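Local coordinates for protein phosphoribosylaminoimidazole carboxylase, ATPase subunit (Thermus thermophilus, PDB 3AW8) that probably catalyses the ATP-dependent carboxylation of 5-aminoimidazole ribonucleotide with bicarbonate to N5-carboxyaminoimidazole ribonucleotide in de novo purine synthesis, at residues E100-P112 against E227-Y239. Residues are numbered along the deposited sequence; the frame is centred on the assembly and turned at random.
Sequences EKTFFQGLGVPTP and EAYALRAMEALDY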
loop_
_atom_site.group_PDB
_atom_site.type_symbol
_atom_site.label_atom_id
_atom_site.label_comp_id
_atom_site.label_asym_id
_atom_site.label_seq_id
_atom_site.Cartn_x
_atom_site.Cartn_y
_atom_site.Cartn_z
ATOM N N GLU A 100 1.096 -18.911 -28.930
ATOM C CA GLU A 100 0.633 -17.585 -28.526
ATOM C C GLU A 100 0.090 -16.806 -29.726
ATOM O O GLU A 100 -1.046 -16.317 -29.709
ATOM C CB GLU A 100 1.793 -16.816 -27.889
ATOM C CG GLU A 100 1.388 -15.772 -26.872
ATOM C CD GLU A 100 2.591 -15.093 -26.240
ATOM O OE1 GLU A 100 2.428 -14.410 -25.204
ATOM O OE2 GLU A 100 3.704 -15.239 -26.787
ATOM N N LYS A 101 0.915 -16.701 -30.764
ATOM C CA LYS A 101 0.545 -15.993 -31.982
ATOM C C LYS A 101 -0.683 -16.595 -32.673
ATOM O O LYS A 101 -1.598 -15.869 -33.067
ATOM C CB LYS A 101 1.723 -15.985 -32.960
ATOM C CG LYS A 101 2.478 -14.666 -33.066
ATOM C CD LYS A 101 3.258 -14.344 -31.810
ATOM C CE LYS A 101 4.388 -13.356 -32.099
ATOM N NZ LYS A 101 3.917 -12.074 -32.701
ATOM N N THR A 102 -0.706 -17.917 -32.826
ATOM C CA THR A 102 -1.836 -18.570 -33.484
ATOM C C THR A 102 -3.116 -18.293 -32.719
ATOM O O THR A 102 -4.149 -17.990 -33.318
ATOM C CB THR A 102 -1.661 -20.103 -33.581
ATOM O OG1 THR A 102 -1.787 -20.687 -32.279
ATOM C CG2 THR A 102 -0.303 -20.453 -34.164
ATOM N N PHE A 103 -3.045 -18.394 -31.394
ATOM C CA PHE A 103 -4.207 -18.149 -30.543
ATOM C C PHE A 103 -4.822 -16.766 -30.788
ATOM O O PHE A 103 -6.027 -16.647 -31.026
ATOM C CB PHE A 103 -3.819 -18.311 -29.068
ATOM C CG PHE A 103 -4.883 -17.865 -28.101
ATOM C CD1 PHE A 103 -4.880 -16.568 -27.590
ATOM C CD2 PHE A 103 -5.887 -18.737 -27.698
ATOM C CE1 PHE A 103 -5.860 -16.148 -26.690
ATOM C CE2 PHE A 103 -6.871 -18.324 -26.800
ATOM C CZ PHE A 103 -6.857 -17.027 -26.295
ATOM N N PHE A 104 -3.998 -15.723 -30.731
ATOM C CA PHE A 104 -4.501 -14.373 -30.961
ATOM C C PHE A 104 -4.858 -14.188 -32.428
ATOM O O PHE A 104 -5.838 -13.517 -32.757
ATOM C CB PHE A 104 -3.471 -13.319 -30.522
ATOM C CG PHE A 104 -3.572 -12.946 -29.072
ATOM C CD1 PHE A 104 -3.144 -13.822 -28.081
ATOM C CD2 PHE A 104 -4.155 -11.745 -28.692
ATOM C CE1 PHE A 104 -3.300 -13.511 -26.734
ATOM C CE2 PHE A 104 -4.315 -11.423 -27.346
ATOM C CZ PHE A 104 -3.887 -12.311 -26.364
ATOM N N GLN A 105 -4.062 -14.783 -33.310
ATOM C CA GLN A 105 -4.338 -14.684 -34.732
ATOM C C GLN A 105 -5.717 -15.284 -34.980
ATOM O O GLN A 105 -6.450 -14.838 -35.859
ATOM C CB GLN A 105 -3.284 -15.443 -35.540
ATOM C CG GLN A 105 -3.668 -15.648 -36.997
ATOM C CD GLN A 105 -2.578 -16.338 -37.790
ATOM O OE1 GLN A 105 -1.592 -15.713 -38.181
ATOM N NE2 GLN A 105 -2.741 -17.637 -38.020
ATOM N N GLY A 106 -6.065 -16.288 -34.180
ATOM C CA GLY A 106 -7.355 -16.935 -34.314
ATOM C C GLY A 106 -8.505 -16.152 -33.707
ATOM O O GLY A 106 -9.666 -16.425 -33.997
ATOM N N LEU A 107 -8.192 -15.186 -32.853
ATOM C CA LEU A 107 -9.220 -14.369 -32.218
ATOM C C LEU A 107 -9.560 -13.180 -33.104
ATOM O O LEU A 107 -10.536 -12.468 -32.866
ATOM C CB LEU A 107 -8.737 -13.871 -30.855
ATOM C CG LEU A 107 -8.668 -14.905 -29.733
ATOM C CD1 LEU A 107 -8.030 -14.278 -28.508
ATOM C CD2 LEU A 107 -10.072 -15.404 -29.417
ATOM N N GLY A 108 -8.744 -12.974 -34.130
ATOM C CA GLY A 108 -8.982 -11.873 -35.041
ATOM C C GLY A 108 -8.174 -10.643 -34.690
ATOM O O GLY A 108 -8.531 -9.529 -35.076
ATOM N N VAL A 109 -7.082 -10.836 -33.956
ATOM C CA VAL A 109 -6.240 -9.712 -33.576
ATOM C C VAL A 109 -4.936 -9.748 -34.376
ATOM O O VAL A 109 -4.295 -10.793 -34.509
ATOM C CB VAL A 109 -5.931 -9.710 -32.040
ATOM C CG1 VAL A 109 -7.185 -10.066 -31.251
ATOM C CG2 VAL A 109 -4.816 -10.673 -31.720
ATOM N N PRO A 110 -4.543 -8.599 -34.938
ATOM C CA PRO A 110 -3.324 -8.454 -35.736
ATOM C C PRO A 110 -2.060 -8.923 -35.020
ATOM O O PRO A 110 -1.889 -8.694 -33.826
ATOM C CB PRO A 110 -3.288 -6.958 -36.030
ATOM C CG PRO A 110 -4.737 -6.599 -36.103
ATOM C CD PRO A 110 -5.309 -7.340 -34.920
ATOM N N THR A 111 -1.178 -9.580 -35.764
ATOM C CA THR A 111 0.085 -10.067 -35.220
ATOM C C THR A 111 1.111 -9.939 -36.331
ATOM O O THR A 111 0.767 -10.035 -37.504
ATOM C CB THR A 111 0.016 -11.561 -34.815
ATOM O OG1 THR A 111 0.068 -12.378 -35.992
ATOM C CG2 THR A 111 -1.273 -11.859 -34.057
ATOM N N PRO A 112 2.385 -9.719 -35.984
ATOM C CA PRO A 112 3.403 -9.597 -37.028
ATOM C C PRO A 112 3.391 -10.857 -37.885
ATOM O O PRO A 112 2.921 -11.907 -37.446
ATOM C CB PRO A 112 4.704 -9.480 -36.235
ATOM C CG PRO A 112 4.268 -8.871 -34.946
ATOM C CD PRO A 112 2.989 -9.607 -34.647
ATOM N N GLU A 227 -8.855 -2.851 -25.635
ATOM C CA GLU A 227 -9.796 -3.479 -24.727
ATOM C C GLU A 227 -10.595 -4.568 -25.429
ATOM O O GLU A 227 -10.883 -5.613 -24.845
ATOM C CB GLU A 227 -10.732 -2.426 -24.133
ATOM C CG GLU A 227 -10.017 -1.412 -23.258
ATOM C CD GLU A 227 -10.971 -0.510 -22.503
ATOM O OE1 GLU A 227 -11.875 -1.045 -21.833
ATOM O OE2 GLU A 227 -10.820 0.729 -22.570
ATOM N N ALA A 228 -10.941 -4.322 -26.689
ATOM C CA ALA A 228 -11.706 -5.277 -27.478
ATOM C C ALA A 228 -10.902 -6.564 -27.670
ATOM O O ALA A 228 -11.411 -7.673 -27.460
ATOM C CB ALA A 228 -12.052 -4.667 -28.820
ATOM N N TYR A 229 -9.644 -6.418 -28.073
ATOM C CA TYR A 229 -8.792 -7.580 -28.264
ATOM C C TYR A 229 -8.667 -8.322 -26.931
ATOM O O TYR A 229 -8.718 -9.553 -26.879
ATOM C CB TYR A 229 -7.396 -7.156 -28.733
ATOM C CG TYR A 229 -7.352 -6.416 -30.056
ATOM C CD1 TYR A 229 -8.055 -6.883 -31.166
ATOM C CD2 TYR A 229 -6.551 -5.289 -30.215
ATOM C CE1 TYR A 229 -7.957 -6.249 -32.405
ATOM C CE2 TYR A 229 -6.444 -4.646 -31.451
ATOM C CZ TYR A 229 -7.148 -5.134 -32.544
ATOM O OH TYR A 229 -7.016 -4.527 -33.775
ATOM N N ALA A 230 -8.518 -7.561 -25.851
ATOM C CA ALA A 230 -8.364 -8.136 -24.520
ATOM C C ALA A 230 -9.587 -8.916 -24.067
ATOM O O ALA A 230 -9.461 -9.973 -23.446
ATOM C CB ALA A 230 -8.050 -7.041 -23.521
ATOM N N LEU A 231 -10.770 -8.397 -24.374
ATOM C CA LEU A 231 -12.009 -9.055 -23.984
ATOM C C LEU A 231 -12.106 -10.405 -24.687
ATOM O O LEU A 231 -12.500 -11.419 -24.093
ATOM C CB LEU A 231 -13.209 -8.189 -24.369
ATOM C CG LEU A 231 -14.335 -8.069 -23.339
ATOM C CD1 LEU A 231 -15.486 -7.303 -23.959
ATOM C CD2 LEU A 231 -14.791 -9.441 -22.884
ATOM N N ARG A 232 -11.739 -10.414 -25.962
ATOM C CA ARG A 232 -11.794 -11.639 -26.735
ATOM C C ARG A 232 -10.886 -12.703 -26.130
ATOM O O ARG A 232 -11.295 -13.848 -25.943
ATOM C CB ARG A 232 -11.417 -11.361 -28.196
ATOM C CG ARG A 232 -12.489 -10.572 -28.951
ATOM C CD ARG A 232 -12.538 -10.945 -30.439
ATOM N NE ARG A 232 -11.643 -10.142 -31.270
ATOM C CZ ARG A 232 -11.867 -8.872 -31.596
ATOM N NH1 ARG A 232 -12.961 -8.249 -31.164
ATOM N NH2 ARG A 232 -10.993 -8.222 -32.355
ATOM N N ALA A 233 -9.662 -12.312 -25.804
ATOM C CA ALA A 233 -8.700 -13.238 -25.221
ATOM C C ALA A 233 -9.167 -13.804 -23.879
ATOM O O ALA A 233 -9.156 -15.023 -23.673
ATOM C CB ALA A 233 -7.351 -12.549 -25.058
ATOM N N MET A 234 -9.583 -12.926 -22.968
ATOM C CA MET A 234 -10.033 -13.367 -21.649
ATOM C C MET A 234 -11.220 -14.331 -21.685
ATOM O O MET A 234 -11.221 -15.345 -20.985
ATOM C CB MET A 234 -10.379 -12.161 -20.768
ATOM C CG MET A 234 -9.185 -11.294 -20.400
ATOM S SD MET A 234 -9.604 -10.036 -19.182
ATOM C CE MET A 234 -10.012 -8.644 -20.218
ATOM N N GLU A 235 -12.227 -14.020 -22.498
ATOM C CA GLU A 235 -13.406 -14.877 -22.596
ATOM C C GLU A 235 -13.089 -16.184 -23.297
ATOM O O GLU A 235 -13.644 -17.228 -22.964
ATOM C CB GLU A 235 -14.529 -14.144 -23.317
ATOM C CG GLU A 235 -14.904 -12.854 -22.622
ATOM C CD GLU A 235 -16.220 -12.291 -23.098
ATOM O OE1 GLU A 235 -16.348 -12.021 -24.313
ATOM O OE2 GLU A 235 -17.123 -12.118 -22.248
ATOM N N ALA A 236 -12.188 -16.128 -24.266
ATOM C CA ALA A 236 -11.788 -17.323 -24.988
ATOM C C ALA A 236 -11.114 -18.308 -24.039
ATOM O O ALA A 236 -11.237 -19.518 -24.206
ATOM C CB ALA A 236 -10.829 -16.958 -26.114
ATOM N N LEU A 237 -10.404 -17.785 -23.041
ATOM C CA LEU A 237 -9.685 -18.620 -22.080
ATOM C C LEU A 237 -10.397 -18.800 -20.749
ATOM O O LEU A 237 -9.907 -19.526 -19.885
ATOM C CB LEU A 237 -8.309 -18.018 -21.791
ATOM C CG LEU A 237 -7.225 -17.953 -22.864
ATOM C CD1 LEU A 237 -6.226 -16.860 -22.504
ATOM C CD2 LEU A 237 -6.541 -19.302 -22.988
ATOM N N ASP A 238 -11.545 -18.150 -20.576
ATOM C CA ASP A 238 -12.260 -18.227 -19.301
ATOM C C ASP A 238 -11.292 -17.705 -18.249
ATOM O O ASP A 238 -11.144 -18.264 -17.161
ATOM C CB ASP A 238 -12.649 -19.668 -18.981
ATOM C CG ASP A 238 -14.099 -19.955 -19.301
ATOM O OD1 ASP A 238 -14.472 -19.950 -20.501
ATOM O OD2 ASP A 238 -14.869 -20.172 -18.341
ATOM N N TYR A 239 -10.632 -16.613 -18.611
ATOM C CA TYR A 239 -9.636 -15.981 -17.774
ATOM C C TYR A 239 -10.214 -15.404 -16.494
ATOM O O TYR A 239 -11.297 -14.817 -16.488
ATOM C CB TYR A 239 -8.935 -14.863 -18.553
ATOM C CG TYR A 239 -7.545 -14.557 -18.043
ATOM C CD1 TYR A 239 -6.444 -15.273 -18.504
ATOM C CD2 TYR A 239 -7.335 -13.579 -17.072
ATOM C CE1 TYR A 239 -5.169 -15.024 -18.015
ATOM C CE2 TYR A 239 -6.061 -13.323 -16.571
ATOM C CZ TYR A 239 -4.985 -14.047 -17.049
ATOM O OH TYR A 239 -3.723 -13.784 -16.589
#
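Phe-103 leads the contact, its ring reaching helix 227-237 because CG lies anti to the backbone N (chi1 171°). Its CZ comes 3.6 Å from CG of Leu-237 and also meets CB of Ala-236, while the O of Ala-233 lies at the ring edge. Phe-104 brings its CZ to 3.7 Å from CB of Ala-233; a second ring, Phe-256 of strand 253-260, stacks on it. Leu-107 forks over the partner helix, CD1 3.5 Å from CA of Ala-233 and CD2 3.7 Å from CB of Ala-236, and the small alanines leave room for both methyls. Where helix 100-107 ends in a Schellman motif, NE of Arg-232 makes a weak, bent bond (3.0 Å, 130°) to the O of Leu-107. Gly-108 supplies the positive phi of that turn, where a side chain would run into the same carbonyl O. Beyond it Val-109 lays CG1 against CD1 of Tyr-229, and the Pro-110 side chain, about 12 Å from the bound AMP, runs at about a right angle to that of Tyr-229, its CD 3.7 Å from CZ; the Tyr-229 hydroxyl bonds to Lys-225. With an alanine at Tyr-229, Val-109 and Pro-110 are likely to lose their aromatic neighbour, and Lys-225 its hydroxyl partner. The axes of 100-107 and 227-237 pass 10.2 Å apart at closest, at 111°: a helix, its Schellman turn and the following loop packed across a second helix, within the ATP-grasp domain.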